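Metal-dependent hydrolase (Lactobacillus plantarum, PDB 2F6K) is a manganese-bound amidohydrolase-family enzyme that probably acts as a decarboxylase on aminocarboxymuconate semialdehyde, an intermediate of tryptophan breakdown. Local coordinates at residues Ile99-Gln110 and Val136-Arg147. Residues are numbered along the deposited sequence; the frame is centred on the assembly and turned at random.
Sequences IPYELDAVKTVQ and VLERVYQELDAR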
loop_
_atom_site.group_PDB
_atom_site.type_symbol
_atom_site.label_atom_id
_atom_site.label_comp_id
_atom_site.label_asym_id
_atom_site.label_seq_id
_atom_site.Cartn_x
_atom_site.Cartn_y
_atom_site.Cartn_z
ATOM N N ILE A 99 0.451 -19.392 -12.185
ATOM C CA ILE A 99 1.260 -18.682 -11.204
ATOM C C ILE A 99 0.260 -18.126 -10.191
ATOM O O ILE A 99 -0.862 -17.777 -10.568
ATOM C CB ILE A 99 2.036 -17.542 -11.880
ATOM C CG1 ILE A 99 3.176 -18.142 -12.721
ATOM C CG2 ILE A 99 2.543 -16.546 -10.842
ATOM C CD1 ILE A 99 3.976 -17.123 -13.518
ATOM N N PRO A 100 0.650 -17.989 -8.909
ATOM C CA PRO A 100 1.905 -18.265 -8.203
ATOM C C PRO A 100 2.129 -19.682 -7.686
ATOM O O PRO A 100 2.908 -19.872 -6.755
ATOM C CB PRO A 100 1.837 -17.295 -7.044
ATOM C CG PRO A 100 0.399 -17.477 -6.617
ATOM C CD PRO A 100 -0.340 -17.427 -7.964
ATOM N N TYR A 101 1.461 -20.675 -8.257
ATOM C CA TYR A 101 1.631 -22.036 -7.770
ATOM C C TYR A 101 2.758 -22.718 -8.528
ATOM O O TYR A 101 2.534 -23.363 -9.549
ATOM C CB TYR A 101 0.308 -22.781 -7.922
ATOM C CG TYR A 101 -0.840 -22.025 -7.277
ATOM C CD1 TYR A 101 -0.901 -21.858 -5.889
ATOM C CD2 TYR A 101 -1.827 -21.411 -8.055
ATOM C CE1 TYR A 101 -1.908 -21.100 -5.297
ATOM C CE2 TYR A 101 -2.836 -20.651 -7.471
ATOM C CZ TYR A 101 -2.868 -20.500 -6.095
ATOM O OH TYR A 101 -3.857 -19.749 -5.508
ATOM N N GLU A 102 3.974 -22.569 -8.010
ATOM C CA GLU A 102 5.171 -23.112 -8.646
ATOM C C GLU A 102 5.106 -24.525 -9.213
ATOM O O GLU A 102 5.331 -24.722 -10.403
ATOM C CB GLU A 102 6.366 -23.030 -7.696
ATOM C CG GLU A 102 7.649 -23.572 -8.308
ATOM C CD GLU A 102 8.838 -23.487 -7.371
ATOM O OE1 GLU A 102 8.734 -24.002 -6.237
ATOM O OE2 GLU A 102 9.877 -22.913 -7.771
ATOM N N LEU A 103 4.814 -25.507 -8.370
ATOM C CA LEU A 103 4.784 -26.883 -8.833
ATOM C C LEU A 103 3.744 -27.095 -9.919
ATOM O O LEU A 103 3.990 -27.811 -10.892
ATOM C CB LEU A 103 4.535 -27.841 -7.662
ATOM C CG LEU A 103 5.209 -29.210 -7.821
ATOM C CD1 LEU A 103 6.700 -28.998 -8.058
ATOM C CD2 LEU A 103 4.986 -30.070 -6.575
ATOM N N ASP A 104 2.588 -26.464 -9.761
ATOM C CA ASP A 104 1.510 -26.587 -10.739
ATOM C C ASP A 104 1.894 -25.933 -12.066
ATOM O O ASP A 104 1.584 -26.452 -13.138
ATOM C CB ASP A 104 0.239 -25.951 -10.176
ATOM C CG ASP A 104 -0.254 -26.657 -8.917
ATOM O OD1 ASP A 104 -0.916 -27.706 -9.043
ATOM O OD2 ASP A 104 0.039 -26.171 -7.801
ATOM N N ALA A 105 2.578 -24.797 -11.985
ATOM C CA ALA A 105 3.016 -24.088 -13.174
ATOM C C ALA A 105 4.054 -24.933 -13.909
ATOM O O ALA A 105 4.049 -24.994 -15.137
ATOM C CB ALA A 105 3.608 -22.737 -12.793
ATOM N N VAL A 106 4.945 -25.573 -13.156
ATOM C CA VAL A 106 5.981 -26.428 -13.732
ATOM C C VAL A 106 5.291 -27.484 -14.586
ATOM O O VAL A 106 5.746 -27.828 -15.681
ATOM C CB VAL A 106 6.808 -27.133 -12.617
ATOM C CG1 VAL A 106 7.551 -28.336 -13.177
ATOM C CG2 VAL A 106 7.798 -26.156 -12.011
ATOM N N LYS A 107 4.178 -27.983 -14.070
ATOM C CA LYS A 107 3.390 -28.997 -14.747
ATOM C C LYS A 107 2.764 -28.444 -16.033
ATOM O O LYS A 107 2.749 -29.121 -17.064
ATOM C CB LYS A 107 2.307 -29.510 -13.786
ATOM C CG LYS A 107 1.409 -30.610 -14.332
ATOM C CD LYS A 107 -0.023 -30.094 -14.470
ATOM C CE LYS A 107 -1.053 -31.207 -14.302
ATOM N NZ LYS A 107 -2.360 -30.671 -13.807
ATOM N N THR A 108 2.258 -27.213 -15.975
ATOM C CA THR A 108 1.633 -26.599 -17.143
ATOM C C THR A 108 2.641 -26.328 -18.254
ATOM O O THR A 108 2.312 -26.449 -19.441
ATOM C CB THR A 108 0.925 -25.278 -16.781
ATOM O OG1 THR A 108 -0.123 -25.545 -15.841
ATOM C CG2 THR A 108 0.315 -24.643 -18.027
ATOM N N VAL A 109 3.861 -25.956 -17.867
ATOM C CA VAL A 109 4.919 -25.694 -18.836
ATOM C C VAL A 109 5.257 -26.965 -19.628
ATOM O O VAL A 109 5.250 -26.952 -20.858
ATOM C CB VAL A 109 6.205 -25.180 -18.145
ATOM C CG1 VAL A 109 7.328 -25.029 -19.168
ATOM C CG2 VAL A 109 5.931 -23.844 -17.467
ATOM N N GLN A 110 5.539 -28.057 -18.921
ATOM C CA GLN A 110 5.884 -29.327 -19.559
ATOM C C GLN A 110 4.779 -29.776 -20.503
ATOM O O GLN A 110 5.021 -30.105 -21.663
ATOM C CB GLN A 110 6.101 -30.413 -18.496
ATOM C CG GLN A 110 7.106 -30.029 -17.418
ATOM C CD GLN A 110 7.203 -31.055 -16.310
ATOM O OE1 GLN A 110 6.193 -31.525 -15.787
ATOM N NE2 GLN A 110 8.423 -31.392 -15.932
ATOM N N VAL A 136 10.500 -17.505 -6.236
ATOM C CA VAL A 136 9.384 -18.360 -5.849
ATOM C C VAL A 136 9.038 -19.261 -7.027
ATOM O O VAL A 136 8.402 -20.306 -6.867
ATOM C CB VAL A 136 8.142 -17.504 -5.462
ATOM C CG1 VAL A 136 6.886 -18.352 -5.429
ATOM C CG2 VAL A 136 8.357 -16.877 -4.092
ATOM N N LEU A 137 9.478 -18.853 -8.213
ATOM C CA LEU A 137 9.197 -19.591 -9.440
ATOM C C LEU A 137 10.428 -20.191 -10.121
ATOM O O LEU A 137 10.390 -20.481 -11.314
ATOM C CB LEU A 137 8.474 -18.667 -10.429
ATOM C CG LEU A 137 6.942 -18.523 -10.419
ATOM C CD1 LEU A 137 6.393 -18.605 -9.030
ATOM C CD2 LEU A 137 6.558 -17.196 -11.055
ATOM N N GLU A 138 11.514 -20.386 -9.381
ATOM C CA GLU A 138 12.717 -20.948 -9.985
ATOM C C GLU A 138 12.463 -22.219 -10.785
ATOM O O GLU A 138 12.892 -22.331 -11.932
ATOM C CB GLU A 138 13.781 -21.245 -8.933
ATOM C CG GLU A 138 14.388 -20.014 -8.294
ATOM C CD GLU A 138 15.668 -20.332 -7.537
ATOM O OE1 GLU A 138 15.739 -21.420 -6.908
ATOM O OE2 GLU A 138 16.594 -19.486 -7.571
ATOM N N ARG A 139 11.775 -23.183 -10.188
ATOM C CA ARG A 139 11.516 -24.433 -10.892
ATOM C C ARG A 139 10.799 -24.197 -12.216
ATOM O O ARG A 139 10.971 -24.965 -13.167
ATOM C CB ARG A 139 10.720 -25.389 -9.996
ATOM C CG ARG A 139 11.503 -25.796 -8.748
ATOM C CD ARG A 139 10.763 -26.806 -7.896
ATOM N NE ARG A 139 11.513 -27.145 -6.687
ATOM C CZ ARG A 139 11.588 -26.378 -5.599
ATOM N NH1 ARG A 139 10.954 -25.214 -5.547
ATOM N NH2 ARG A 139 12.303 -26.777 -4.555
ATOM N N VAL A 140 10.014 -23.124 -12.284
ATOM C CA VAL A 140 9.296 -22.801 -13.513
ATOM C C VAL A 140 10.295 -22.314 -14.554
ATOM O O VAL A 140 10.197 -22.665 -15.727
ATOM C CB VAL A 140 8.226 -21.697 -13.297
ATOM C CG1 VAL A 140 7.550 -21.359 -14.623
ATOM C CG2 VAL A 140 7.184 -22.168 -12.300
ATOM N N TYR A 141 11.256 -21.503 -14.123
ATOM C CA TYR A 141 12.275 -20.990 -15.036
ATOM C C TYR A 141 13.115 -22.141 -15.595
ATOM O O TYR A 141 13.386 -22.198 -16.797
ATOM C CB TYR A 141 13.197 -19.986 -14.326
ATOM C CG TYR A 141 12.470 -18.906 -13.565
ATOM C CD1 TYR A 141 11.255 -18.394 -14.029
ATOM C CD2 TYR A 141 13.001 -18.382 -12.393
ATOM C CE1 TYR A 141 10.585 -17.389 -13.343
ATOM C CE2 TYR A 141 12.340 -17.370 -11.700
ATOM C CZ TYR A 141 11.131 -16.882 -12.181
ATOM O OH TYR A 141 10.460 -15.896 -11.498
ATOM N N GLN A 142 13.514 -23.060 -14.722
ATOM C CA GLN A 142 14.322 -24.201 -15.137
ATOM C C GLN A 142 13.631 -25.006 -16.231
ATOM O O GLN A 142 14.253 -25.369 -17.223
ATOM C CB GLN A 142 14.625 -25.088 -13.934
ATOM C CG GLN A 142 15.293 -24.336 -12.807
ATOM C CD GLN A 142 15.475 -25.186 -11.568
ATOM O OE1 GLN A 142 14.627 -26.018 -11.238
ATOM N NE2 GLN A 142 16.575 -24.969 -10.861
ATOM N N GLU A 143 12.345 -25.280 -16.055
ATOM C CA GLU A 143 11.599 -26.033 -17.056
ATOM C C GLU A 143 11.518 -25.272 -18.374
ATOM O O GLU A 143 11.478 -25.876 -19.445
ATOM C CB GLU A 143 10.183 -26.326 -16.562
ATOM C CG GLU A 143 10.092 -27.382 -15.462
ATOM C CD GLU A 143 10.667 -28.733 -15.881
ATOM O OE1 GLU A 143 10.673 -29.039 -17.095
ATOM O OE2 GLU A 143 11.100 -29.495 -14.992
ATOM N N LEU A 144 11.490 -23.944 -18.287
ATOM C CA LEU A 144 11.403 -23.103 -19.471
ATOM C C LEU A 144 12.749 -22.979 -20.160
ATOM O O LEU A 144 12.825 -22.975 -21.385
ATOM C CB LEU A 144 10.873 -21.710 -19.100
ATOM C CG LEU A 144 9.362 -21.601 -18.858
ATOM C CD1 LEU A 144 9.022 -20.295 -18.149
ATOM C CD2 LEU A 144 8.639 -21.694 -20.184
ATOM N N ASP A 145 13.814 -22.877 -19.374
ATOM C CA ASP A 145 15.146 -22.749 -19.952
ATOM C C ASP A 145 15.569 -24.049 -20.632
ATOM O O ASP A 145 16.259 -24.038 -21.650
ATOM C CB ASP A 145 16.169 -22.379 -18.878
ATOM C CG ASP A 145 17.503 -21.947 -19.471
ATOM O OD1 ASP A 145 17.576 -20.852 -20.070
ATOM O OD2 ASP A 145 18.481 -22.706 -19.348
ATOM N N ALA A 146 15.149 -25.173 -20.070
ATOM C CA ALA A 146 15.504 -26.464 -20.639
ATOM C C ALA A 146 14.893 -26.637 -22.029
ATOM O O ALA A 146 15.376 -27.436 -22.835
ATOM C CB ALA A 146 15.049 -27.587 -19.714
ATOM N N ARG A 147 13.834 -25.885 -22.309
ATOM C CA ARG A 147 13.174 -25.979 -23.606
ATOM C C ARG A 147 13.445 -24.765 -24.482
ATOM O O ARG A 147 12.866 -24.637 -25.559
ATOM C CB ARG A 147 11.664 -26.160 -23.415
ATOM C CG ARG A 147 11.309 -27.409 -22.625
ATOM C CD ARG A 147 9.832 -27.483 -22.248
ATOM N NE ARG A 147 9.500 -28.802 -21.705
ATOM C CZ ARG A 147 9.905 -29.255 -20.522
ATOM N NH1 ARG A 147 10.656 -28.489 -19.739
ATOM N NH2 ARG A 147 9.586 -30.484 -20.137
#
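V140 fits as a knob into the hole formed by E102, A105, V106 and V109. This joins two neighbouring outer helices of the amidohydrolase TIM barrel, 102-114 and 138-145. The short segments run nearly parallel, 13° apart, with axes 8.4 Å from each other. V140 CG2 rests on A105 CB at 3.7 Å, while its CG1 faces V109 CG2.

E102 reaches across at the N-terminal end. Its CG lies anti to the backbone N (chi1 -180°) and the chain stays extended, which carries the carboxylate to the first turn of helix 138-145. There OE2 accepts the backbone N-H of R139 at 3.1 Å, on its anti side and 35° out of the carboxylate plane. OE1 forms a salt bridge with R139 NH1 at 2.6 Å, though the hydrogen bond within it is bent and weak. The carboxylate plane stands almost perpendicular to that of the guanidinium and meets it at the edge. An alanine in place of E102 would probably leave the R139 backbone N-H and NH1 without this carboxylate and open a gap beside V136 O. R139 also packs on L103 of a second subunit.

V106 CG1 meets E143 CG at 3.5 Å. V109 CG1 touches L144 CD2. E143 bends at chi2, and its OE1 forms a salt bridge with R147 NH1 at 2.7 Å, which meets it nearly along the C-O axis.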